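Sugar ABC transporter substrate-binding protein, BlMnBP1 (Bifidobacterium animalis subsp. lactis ATCC 27673, PDB 6I5R) binds mannobiose and probably delivers manno-oligosaccharides derived from beta-mannan to the ABC transporter it serves. Local coordinates at residues A[82-87]-A[319-324]; A[89-94]-A[104-109]; A[99-104]-A[113-118]; A[128-133]-A[142-147]. All coordinates share one frame; numbering follows the deposited sequence.

Interaction 1 (A[82-87]-A[319-324]); sequences NYADSA and GDYSYG. With ZN (zinc ion), chain P; BMA (beta-D-mannopyranose), chain B.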
# COMPACT_ATOMS: atom_id res chain seq x y z
N ASN A 82 15.02 0.68 -4.66
CA ASN A 82 14.31 -0.44 -5.27
C ASN A 82 13.90 -1.44 -4.19
O ASN A 82 14.31 -2.59 -4.17
CB ASN A 82 15.19 -1.09 -6.33
CG ASN A 82 14.43 -2.08 -7.19
OD1 ASN A 82 13.20 -2.19 -7.10
ND2 ASN A 82 15.16 -2.84 -8.02
N TYR A 83 13.07 -0.98 -3.26
CA TYR A 83 12.94 -1.70 -2.00
C TYR A 83 12.36 -3.11 -2.19
O TYR A 83 12.93 -4.09 -1.71
CB TYR A 83 12.08 -0.93 -0.99
CG TYR A 83 11.98 -1.80 0.26
CD1 TYR A 83 13.07 -1.94 1.10
CD2 TYR A 83 10.84 -2.56 0.53
CE1 TYR A 83 13.02 -2.76 2.21
CE2 TYR A 83 10.78 -3.40 1.64
CZ TYR A 83 11.88 -3.48 2.48
OH TYR A 83 11.86 -4.30 3.59
N ALA A 84 11.21 -3.22 -2.85
CA ALA A 84 10.57 -4.52 -2.97
C ALA A 84 11.54 -5.57 -3.47
O ALA A 84 11.61 -6.68 -2.92
CB ALA A 84 9.37 -4.43 -3.90
N ASP A 85 12.32 -5.22 -4.49
CA ASP A 85 13.21 -6.19 -5.12
C ASP A 85 14.38 -6.53 -4.20
O ASP A 85 14.72 -7.70 -4.03
CB ASP A 85 13.70 -5.62 -6.45
CG ASP A 85 12.59 -5.51 -7.52
OD1 ASP A 85 11.60 -6.29 -7.49
OD2 ASP A 85 12.71 -4.65 -8.43
N SER A 86 14.97 -5.52 -3.55
CA SER A 86 16.13 -5.78 -2.71
C SER A 86 15.76 -6.52 -1.42
O SER A 86 16.50 -7.41 -0.98
CB SER A 86 16.87 -4.48 -2.40
OG SER A 86 16.04 -3.58 -1.74
N ALA A 87 14.60 -6.21 -0.83
CA ALA A 87 14.13 -6.98 0.32
C ALA A 87 13.88 -8.45 -0.05
O ALA A 87 14.18 -9.36 0.75
CB ALA A 87 12.85 -6.37 0.89
N GLY A 319 -2.83 -2.26 5.57
CA GLY A 319 -1.46 -1.94 5.88
C GLY A 319 -0.74 -1.49 4.63
O GLY A 319 -0.97 -2.00 3.54
N ASP A 320 0.13 -0.50 4.80
CA ASP A 320 1.03 -0.11 3.73
C ASP A 320 2.17 -1.11 3.58
O ASP A 320 2.30 -1.78 2.55
CB ASP A 320 1.57 1.30 3.99
CG ASP A 320 2.69 1.67 3.06
OD1 ASP A 320 2.47 1.76 1.83
OD2 ASP A 320 3.79 1.90 3.54
N TYR A 321 2.95 -1.28 4.64
CA TYR A 321 4.07 -2.21 4.72
C TYR A 321 4.15 -2.71 6.15
O TYR A 321 4.01 -1.92 7.09
CB TYR A 321 5.39 -1.54 4.34
CG TYR A 321 5.91 -1.85 2.96
CD1 TYR A 321 6.25 -3.15 2.59
CD2 TYR A 321 6.11 -0.84 2.04
CE1 TYR A 321 6.77 -3.43 1.36
CE2 TYR A 321 6.61 -1.12 0.78
CZ TYR A 321 6.96 -2.41 0.45
OH TYR A 321 7.47 -2.69 -0.81
N SER A 322 4.35 -4.01 6.33
CA SER A 322 4.34 -4.59 7.66
C SER A 322 5.74 -4.96 8.11
O SER A 322 6.55 -5.44 7.32
CB SER A 322 3.45 -5.83 7.71
OG SER A 322 2.10 -5.45 7.58
N TYR A 323 6.01 -4.75 9.41
CA TYR A 323 7.26 -5.20 10.00
C TYR A 323 7.30 -6.71 10.18
O TYR A 323 6.38 -7.29 10.76
CB TYR A 323 7.47 -4.58 11.36
CG TYR A 323 7.32 -3.10 11.47
CD1 TYR A 323 8.35 -2.25 11.10
CD2 TYR A 323 6.15 -2.54 11.96
CE1 TYR A 323 8.22 -0.91 11.22
CE2 TYR A 323 6.02 -1.19 12.10
CZ TYR A 323 7.04 -0.38 11.71
OH TYR A 323 6.91 0.95 11.86
N GLY A 324 8.38 -7.33 9.71
CA GLY A 324 8.63 -8.73 9.98
C GLY A 324 10.03 -8.92 10.51
O GLY A 324 10.95 -8.17 10.18
ZN ZN P . 11.29 -3.55 -9.47
C1 BMA B . 7.04 4.22 -1.52
C2 BMA B . 6.95 2.78 -2.12
C3 BMA B . 5.54 2.30 -1.98
C4 BMA B . 5.00 2.52 -0.57
C5 BMA B . 5.15 3.99 -0.15
C6 BMA B . 4.70 4.21 1.28
O2 BMA B . 7.71 1.85 -1.36
O3 BMA B . 5.39 0.92 -2.32
O4 BMA B . 3.64 2.19 -0.57
O5 BMA B . 6.55 4.32 -0.23
O6 BMA B . 5.54 3.49 2.19
O HOH W 1 10.19 -5.00 -9.17
O HOH W 2 12.24 -5.25 -10.21
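Y83 turns the edge of its ring onto the face of Y321, the aromatic pair that joins residues 82-87 to 319-324. It is an edge-to-face, T-shaped stack: the ring planes stand at 89° and the centroids lie 5.5 Å apart. Y83 reaches across with its phenol ring because CG is anti to the backbone N (chi1 178°), and the hydroxyl beyond it is hydrogen-bonded to the backbone O of M102 on strand 100-102, which fixes the far end of the ring.

The remaining protein contacts are apolar or nearly so. Y83 CD2 comes within 3.9 Å of Y321 CZ and 3.6 Å of Y321 OH, the latter lying near the plane of the Y83 ring at its edge. The methyl CB of A84 adds a looser touch, 4.0 Å from the same Y321 OH.

Polar groups serve bound ligands on both segments. D85 OD2 binds a zinc ion, and D320 receives two hydrogen bonds from one mannose, O4 to OD1 and O6 to OD2, each 2.7 Å, while O2 of that mannose sits in plane at the Y321 ring edge, 3.8 Å from CE2. An alanine in place of Y321 would probably leave the Y83 edge without its aromatic partner and open a gap beside the mannose. D320 and Y321 line the sugar site with N45, and Y83 backs Y321 from the second shell, an arrangement characteristic of the carbohydrate pocket of an ABC-transporter solute-binding protein.

Interaction 2 (A[89-94]-A[104-109]); sequences TRLQAN and PAVDKS. With ZN (zinc ion), chain J.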
# COMPACT_ATOMS: atom_id res chain seq x y z
N THR A 89 15.32 -10.20 -2.43
CA THR A 89 16.65 -10.78 -2.59
C THR A 89 17.27 -11.13 -1.24
O THR A 89 17.77 -12.25 -1.05
CB THR A 89 17.52 -9.82 -3.38
OG1 THR A 89 16.99 -9.67 -4.70
CG2 THR A 89 18.96 -10.34 -3.44
N ARG A 90 17.25 -10.20 -0.29
CA ARG A 90 17.84 -10.51 1.01
C ARG A 90 17.09 -11.64 1.69
O ARG A 90 17.70 -12.51 2.32
CB ARG A 90 17.87 -9.28 1.92
CG ARG A 90 18.75 -8.17 1.37
CD ARG A 90 20.23 -8.30 1.71
NE ARG A 90 20.46 -8.11 3.14
CZ ARG A 90 20.62 -6.93 3.74
NH1 ARG A 90 20.58 -5.81 3.03
NH2 ARG A 90 20.83 -6.87 5.05
N LEU A 91 15.77 -11.65 1.58
CA LEU A 91 14.99 -12.75 2.15
C LEU A 91 15.41 -14.09 1.56
O LEU A 91 15.55 -15.08 2.29
CB LEU A 91 13.50 -12.53 1.92
CG LEU A 91 12.57 -12.21 3.09
CD1 LEU A 91 11.12 -12.29 2.59
CD2 LEU A 91 12.81 -13.10 4.27
N GLN A 92 15.63 -14.15 0.25
CA GLN A 92 15.97 -15.44 -0.35
C GLN A 92 17.41 -15.88 -0.10
O GLN A 92 17.76 -17.02 -0.41
CB GLN A 92 15.68 -15.39 -1.85
CG GLN A 92 14.23 -15.01 -2.09
CD GLN A 92 13.93 -14.64 -3.52
OE1 GLN A 92 14.83 -14.25 -4.28
NE2 GLN A 92 12.66 -14.74 -3.90
N ALA A 93 18.25 -15.01 0.43
CA ALA A 93 19.58 -15.40 0.88
C ALA A 93 19.54 -16.16 2.20
O ALA A 93 20.52 -16.82 2.55
CB ALA A 93 20.45 -14.16 1.03
N ASN A 94 18.45 -16.05 2.96
CA ASN A 94 18.21 -16.89 4.13
C ASN A 94 19.36 -16.87 5.13
O ASN A 94 19.89 -17.92 5.52
CB ASN A 94 17.92 -18.33 3.71
CG ASN A 94 17.37 -19.18 4.84
OD1 ASN A 94 16.78 -18.67 5.79
ND2 ASN A 94 17.55 -20.48 4.74
N PRO A 104 8.11 -8.04 2.00
CA PRO A 104 7.91 -7.86 0.56
C PRO A 104 6.86 -8.86 0.05
O PRO A 104 6.03 -9.32 0.81
CB PRO A 104 9.29 -8.16 -0.03
CG PRO A 104 9.86 -9.16 0.95
CD PRO A 104 9.39 -8.74 2.30
N ALA A 105 6.91 -9.15 -1.26
CA ALA A 105 5.84 -9.95 -1.86
C ALA A 105 6.12 -11.43 -1.66
O ALA A 105 6.76 -12.08 -2.53
CB ALA A 105 5.69 -9.56 -3.32
N VAL A 106 5.57 -11.96 -0.54
CA VAL A 106 5.80 -13.32 -0.04
C VAL A 106 4.48 -14.03 0.15
O VAL A 106 3.57 -13.48 0.77
CB VAL A 106 6.59 -13.30 1.29
CG1 VAL A 106 6.83 -14.68 1.76
CG2 VAL A 106 7.83 -12.50 1.12
N ASP A 107 4.39 -15.29 -0.33
CA ASP A 107 3.25 -16.16 -0.06
C ASP A 107 3.06 -16.26 1.46
O ASP A 107 3.96 -16.67 2.19
CB ASP A 107 3.48 -17.55 -0.69
CG ASP A 107 2.22 -18.43 -0.68
OD1 ASP A 107 1.40 -18.52 0.27
OD2 ASP A 107 2.00 -19.15 -1.66
N LYS A 108 1.83 -15.98 1.91
CA LYS A 108 1.50 -16.19 3.31
C LYS A 108 1.95 -17.55 3.79
O LYS A 108 2.50 -17.69 4.88
CB LYS A 108 -0.01 -16.08 3.54
CG LYS A 108 -0.57 -14.70 3.45
CD LYS A 108 -2.07 -14.84 3.42
CE LYS A 108 -2.76 -13.55 3.73
NZ LYS A 108 -4.21 -13.88 3.78
N SER A 109 1.70 -18.58 2.99
CA SER A 109 2.08 -19.91 3.38
C SER A 109 3.58 -20.05 3.59
O SER A 109 4.02 -21.07 4.15
CB SER A 109 1.60 -20.90 2.32
OG SER A 109 2.30 -20.63 1.12
ZN ZN J . 0.82 -20.57 -0.69
O HOH W 3 0.69 -22.47 -1.65
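L91 has the most surface buried here, and a single methyl, CD1, makes both of its contacts with residues 104-109. That methyl lies 3.6 Å from V106 CG2 and 3.8 Å from P104 CG, so it touches both residues while the backbones stay well apart, 8.8 Å between the CA atoms of L91 and P104.

P104 offers the CG corner of its ring, with CD slightly farther from the same methyl. V106 contributes one branch: CG1 is anti to the backbone N (chi1 -179°), which leaves CG2 as the methyl that meets L91. Both pairs meet at a slant, and no hydrogen bond crosses between the segments. The helix side of this apolar patch is extended by A87 and L88, which also touch P104.

Just beyond V106 the chain changes character. D107 grips a zinc ion through both carboxylate oxygens, OD1 at 2.3 Å and OD2 at 2.1 Å, and S109 OG joins them. The backbone N of S109 donates to D107 OD1 over 2.7 Å, meeting it on the anti side and 29° out of the carboxylate plane. D390 and N394 bind the same zinc. The arrangement thus ends as an Asx turn at a zinc site, on a loop packed against helix 83-93.

Interaction 3 (A[99-104]-A[113-118]); sequences DIMMIP and NYFVPY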
# COMPACT_ATOMS: atom_id res chain seq x y z
N ASP A 99 17.50 -7.85 10.63
CA ASP A 99 16.74 -8.25 11.80
C ASP A 99 15.26 -7.94 11.68
O ASP A 99 14.43 -8.76 12.07
CB ASP A 99 17.31 -7.56 13.03
CG ASP A 99 18.75 -8.00 13.31
OD1 ASP A 99 18.94 -9.15 13.78
OD2 ASP A 99 19.68 -7.22 13.01
N ILE A 100 14.94 -6.77 11.15
CA ILE A 100 13.58 -6.38 10.79
C ILE A 100 13.61 -5.89 9.35
O ILE A 100 14.49 -5.11 8.98
CB ILE A 100 13.05 -5.23 11.66
CG1 ILE A 100 13.00 -5.60 13.13
CG2 ILE A 100 11.64 -4.79 11.16
CD1 ILE A 100 12.99 -4.35 13.98
N MET A 101 12.62 -6.31 8.55
CA MET A 101 12.37 -5.68 7.25
C MET A 101 10.87 -5.44 7.10
O MET A 101 10.05 -6.00 7.83
CB MET A 101 12.88 -6.51 6.06
CG MET A 101 12.13 -7.78 5.83
SD MET A 101 12.39 -8.49 4.19
CE MET A 101 14.18 -8.80 4.27
N MET A 102 10.51 -4.60 6.13
CA MET A 102 9.11 -4.51 5.73
C MET A 102 8.87 -5.68 4.78
O MET A 102 9.60 -5.87 3.80
CB MET A 102 8.80 -3.16 5.08
CG MET A 102 9.29 -1.97 5.87
SD MET A 102 8.97 -1.97 7.66
CE MET A 102 7.18 -1.75 7.75
N ILE A 103 7.86 -6.48 5.08
CA ILE A 103 7.61 -7.73 4.37
C ILE A 103 7.33 -7.45 2.90
O ILE A 103 6.41 -6.68 2.57
CB ILE A 103 6.45 -8.50 5.00
CG1 ILE A 103 6.78 -8.85 6.44
CG2 ILE A 103 6.12 -9.70 4.17
CD1 ILE A 103 5.63 -9.31 7.26
N PRO A 104 8.11 -8.04 2.00
CA PRO A 104 7.91 -7.86 0.56
C PRO A 104 6.86 -8.86 0.05
O PRO A 104 6.03 -9.32 0.81
CB PRO A 104 9.29 -8.16 -0.03
CG PRO A 104 9.86 -9.16 0.95
CD PRO A 104 9.39 -8.74 2.30
N ASN A 113 8.57 -19.73 6.99
CA ASN A 113 9.92 -20.06 6.55
C ASN A 113 10.89 -18.90 6.71
O ASN A 113 12.09 -19.09 6.51
CB ASN A 113 9.93 -20.49 5.08
CG ASN A 113 9.24 -21.80 4.88
OD1 ASN A 113 9.21 -22.63 5.78
ND2 ASN A 113 8.68 -22.00 3.70
N TYR A 114 10.40 -17.74 7.08
CA TYR A 114 11.20 -16.53 7.11
C TYR A 114 11.04 -15.69 8.37
O TYR A 114 12.01 -15.04 8.77
CB TYR A 114 10.84 -15.64 5.90
CG TYR A 114 11.17 -16.21 4.53
CD1 TYR A 114 12.48 -16.47 4.17
CD2 TYR A 114 10.17 -16.45 3.58
CE1 TYR A 114 12.80 -16.96 2.92
CE2 TYR A 114 10.48 -16.98 2.32
CZ TYR A 114 11.81 -17.21 2.00
OH TYR A 114 12.14 -17.71 0.75
N PHE A 115 9.86 -15.65 8.99
CA PHE A 115 9.51 -14.60 9.92
C PHE A 115 9.13 -15.20 11.26
O PHE A 115 8.56 -16.30 11.34
CB PHE A 115 8.33 -13.73 9.40
CG PHE A 115 8.64 -12.98 8.13
CD1 PHE A 115 9.68 -12.06 8.08
CD2 PHE A 115 7.92 -13.21 6.99
CE1 PHE A 115 9.98 -11.40 6.91
CE2 PHE A 115 8.22 -12.55 5.82
CZ PHE A 115 9.26 -11.66 5.78
N VAL A 116 9.46 -14.46 12.30
CA VAL A 116 9.08 -14.82 13.67
C VAL A 116 7.59 -14.58 13.86
O VAL A 116 7.11 -13.47 13.58
CB VAL A 116 9.88 -14.01 14.68
CG1 VAL A 116 9.46 -14.37 16.11
CG2 VAL A 116 11.37 -14.21 14.47
N PRO A 117 6.82 -15.54 14.37
CA PRO A 117 5.43 -15.23 14.71
C PRO A 117 5.38 -14.32 15.92
O PRO A 117 6.07 -14.54 16.91
CB PRO A 117 4.81 -16.62 15.00
CG PRO A 117 5.98 -17.49 15.37
CD PRO A 117 7.20 -16.93 14.68
N TYR A 118 4.60 -13.23 15.80
CA TYR A 118 4.38 -12.33 16.91
C TYR A 118 3.48 -12.95 17.97
O TYR A 118 3.53 -12.52 19.12
CB TYR A 118 3.72 -11.02 16.44
CG TYR A 118 4.65 -10.13 15.66
CD1 TYR A 118 5.57 -9.31 16.30
CD2 TYR A 118 4.59 -10.10 14.28
CE1 TYR A 118 6.42 -8.49 15.57
CE2 TYR A 118 5.46 -9.33 13.56
CZ TYR A 118 6.35 -8.52 14.18
OH TYR A 118 7.19 -7.74 13.41
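F115 lays one ring face under I103, whose CG1 sits 4.1 Å from the ring centroid and 23° off the ring normal, a CH-pi contact. This is core packing in the solute-binding protein fold, where the loop before strand 119-120 folds back over the region of strand 100-102. The closest pair, I103 CG1 and F115 CZ at 3.8 Å, reflects an overlap offset toward the rim of the ring.

Two branches of I103 share the work. CG2 is anti to the backbone N and CG1 lies beside it (chi1 -62°), an arrangement that brings both carbons to the CE2 and CZ side of the ring, CG2 being 3.9 Å from F115 CE2. The opposite face is covered from within the loop by CB of Y114, 3.9 Å above the plane and over its centre, so the ring is held between two aliphatic groups.

L91 and W98 also touch F115, tying the loop to helix 83-93 and to the loop that leads into strand 100-102. A serine at F115 would probably open a gap beneath I103 and leave M101 without its apolar neighbour across the contact. M101 meets the aromatic ring at its edge, near its plane, with CG 4.3 Å from F115 CE1.

Interaction 4 (A[128-133]-A[142-147]); sequences IKLADE and GIANNG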
# COMPACT_ATOMS: atom_id res chain seq x y z
N ILE A 128 -3.54 -5.11 18.21
CA ILE A 128 -3.31 -4.38 16.97
C ILE A 128 -4.49 -4.55 16.02
O ILE A 128 -5.22 -5.54 16.07
CB ILE A 128 -2.01 -4.81 16.25
CG1 ILE A 128 -2.12 -6.26 15.79
CG2 ILE A 128 -0.78 -4.62 17.14
CD1 ILE A 128 -0.90 -6.70 14.99
N LYS A 129 -4.62 -3.58 15.12
CA LYS A 129 -5.47 -3.67 13.95
C LYS A 129 -4.80 -4.50 12.85
O LYS A 129 -3.57 -4.65 12.79
CB LYS A 129 -5.76 -2.27 13.41
CG LYS A 129 -6.39 -1.36 14.43
CD LYS A 129 -6.59 0.06 13.92
CE LYS A 129 -6.83 0.99 15.10
NZ LYS A 129 -6.92 2.44 14.75
N LEU A 130 -5.62 -5.08 11.99
CA LEU A 130 -5.16 -5.77 10.80
C LEU A 130 -4.28 -6.97 11.16
O LEU A 130 -3.33 -7.28 10.45
CB LEU A 130 -4.42 -4.81 9.88
CG LEU A 130 -5.27 -3.60 9.51
CD1 LEU A 130 -4.42 -2.55 8.80
CD2 LEU A 130 -6.43 -4.01 8.60
N ALA A 131 -4.61 -7.64 12.26
CA ALA A 131 -3.78 -8.72 12.74
C ALA A 131 -3.77 -9.92 11.81
O ALA A 131 -2.81 -10.68 11.83
CB ALA A 131 -4.23 -9.18 14.14
N ASP A 132 -4.80 -10.09 10.99
CA ASP A 132 -4.89 -11.24 10.10
C ASP A 132 -4.41 -10.93 8.69
O ASP A 132 -4.54 -11.78 7.80
CB ASP A 132 -6.34 -11.75 10.07
CG ASP A 132 -7.30 -10.77 9.45
OD1 ASP A 132 -6.85 -9.71 8.98
OD2 ASP A 132 -8.52 -11.04 9.42
N GLU A 133 -3.89 -9.72 8.46
CA GLU A 133 -3.43 -9.35 7.13
C GLU A 133 -2.16 -10.11 6.76
O GLU A 133 -2.06 -10.67 5.67
CB GLU A 133 -3.22 -7.83 7.08
CG GLU A 133 -2.83 -7.27 5.74
CD GLU A 133 -2.60 -5.76 5.82
OE1 GLU A 133 -1.57 -5.37 6.40
OE2 GLU A 133 -3.43 -4.97 5.33
N GLY A 142 3.32 -10.34 10.55
CA GLY A 142 3.62 -8.96 10.25
C GLY A 142 2.65 -8.03 10.95
O GLY A 142 1.48 -8.35 11.16
N ILE A 143 3.17 -6.86 11.33
CA ILE A 143 2.38 -5.77 11.90
C ILE A 143 2.49 -4.57 10.97
O ILE A 143 3.60 -4.18 10.60
CB ILE A 143 2.86 -5.40 13.31
CG1 ILE A 143 2.86 -6.64 14.22
CG2 ILE A 143 2.02 -4.27 13.89
CD1 ILE A 143 3.15 -6.35 15.70
N ALA A 144 1.36 -3.97 10.62
CA ALA A 144 1.38 -2.89 9.65
C ALA A 144 2.07 -1.66 10.23
O ALA A 144 1.98 -1.38 11.43
CB ALA A 144 -0.05 -2.53 9.23
N ASN A 145 2.78 -0.93 9.36
CA ASN A 145 3.45 0.30 9.80
C ASN A 145 2.43 1.40 10.08
O ASN A 145 2.60 2.21 11.00
CB ASN A 145 4.49 0.74 8.75
CG ASN A 145 3.89 0.94 7.34
OD1 ASN A 145 2.72 0.71 7.11
ND2 ASN A 145 4.73 1.38 6.40
N ASN A 146 1.37 1.46 9.27
CA ASN A 146 0.19 2.26 9.53
C ASN A 146 -0.89 1.87 8.53
O ASN A 146 -0.61 1.28 7.49
CB ASN A 146 0.46 3.77 9.48
CG ASN A 146 1.07 4.23 8.16
OD1 ASN A 146 1.47 3.45 7.32
ND2 ASN A 146 1.19 5.54 8.00
N GLY A 147 -2.14 2.16 8.91
CA GLY A 147 -3.27 1.86 8.06
C GLY A 147 -3.43 2.97 7.04
O GLY A 147 -3.42 4.15 7.39
O HOH W 4 -1.14 -5.22 11.47
O HOH W 5 -0.94 -8.39 10.00
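One water, bound between K129 and A144, takes a hydrogen bond from the backbone N of A144 at 2.9 Å and lies 2.8 Å from the backbone O of K129, to which it can donate. A second water instead lies between two carbonyls and can donate to both, 2.7 Å from the O of L130 and 2.7 Å from the O of G142. No direct hydrogen bond joins residues 128-133 to 142-147, so the polar link between the two backbones runs through these waters.

The direct contacts are mostly apolar. CD1 of I128 lies 3.8 Å from I143 CG1, the two side chains crossing at about a right angle, with CG2 and CD1 of I143 also close to that methyl. The chi1 of I128, 65°, sets CG1 between the backbone N and the carbonyl carbon, and from there the extended chain carries CD1 to I143. L130 CD1 approaches A144 CB more loosely, at 4.4 Å. E133 OE1 passes 4.3 Å from the same A144 CB, while its OE2 is hydrogen-bonded to the backbone N of G319 on strand 314-325.

Within 142-147, OD1 of N145 accepts from the backbone N of N146 over 2.7 Å, the donor lying above the carbonyl plane. The same OD1 takes the N of Y321, and ND2 of N145 donates to OD2 of D320, which also receives a mannose hydroxyl. Backbone hydrogen bonds of I143 with Y323 and of N145 with Y321 pair strand 139-155 antiparallel with 314-325, while the loop that follows helix 121-124 covers A144 and I143, and I143 also touches M124 of that helix.

How the interactions relate
Interactions 2, 3 and 4 are largely buried, while interaction 1 is only partly so, its Y321 and D320 lining the sugar pocket. Helix 83-93 serves interactions 1 and 2, and P104 belongs to both 2 and 3, where L91 also packs on Y114 and F115. The sheet unites 1, 3 and 4: S322 O is 2.8 Å from I103 N, and Y323 N is 2.7 Å from I143 O, as neighbouring strands would place them. Chemistry follows position: a T-shaped aromatic pair beside the mannose, methyl packing near a zinc site, a CH-pi contact between the strand 100-102 region and the loop before 119-120, and water bridges with aliphatic packing where a loop covers a strand.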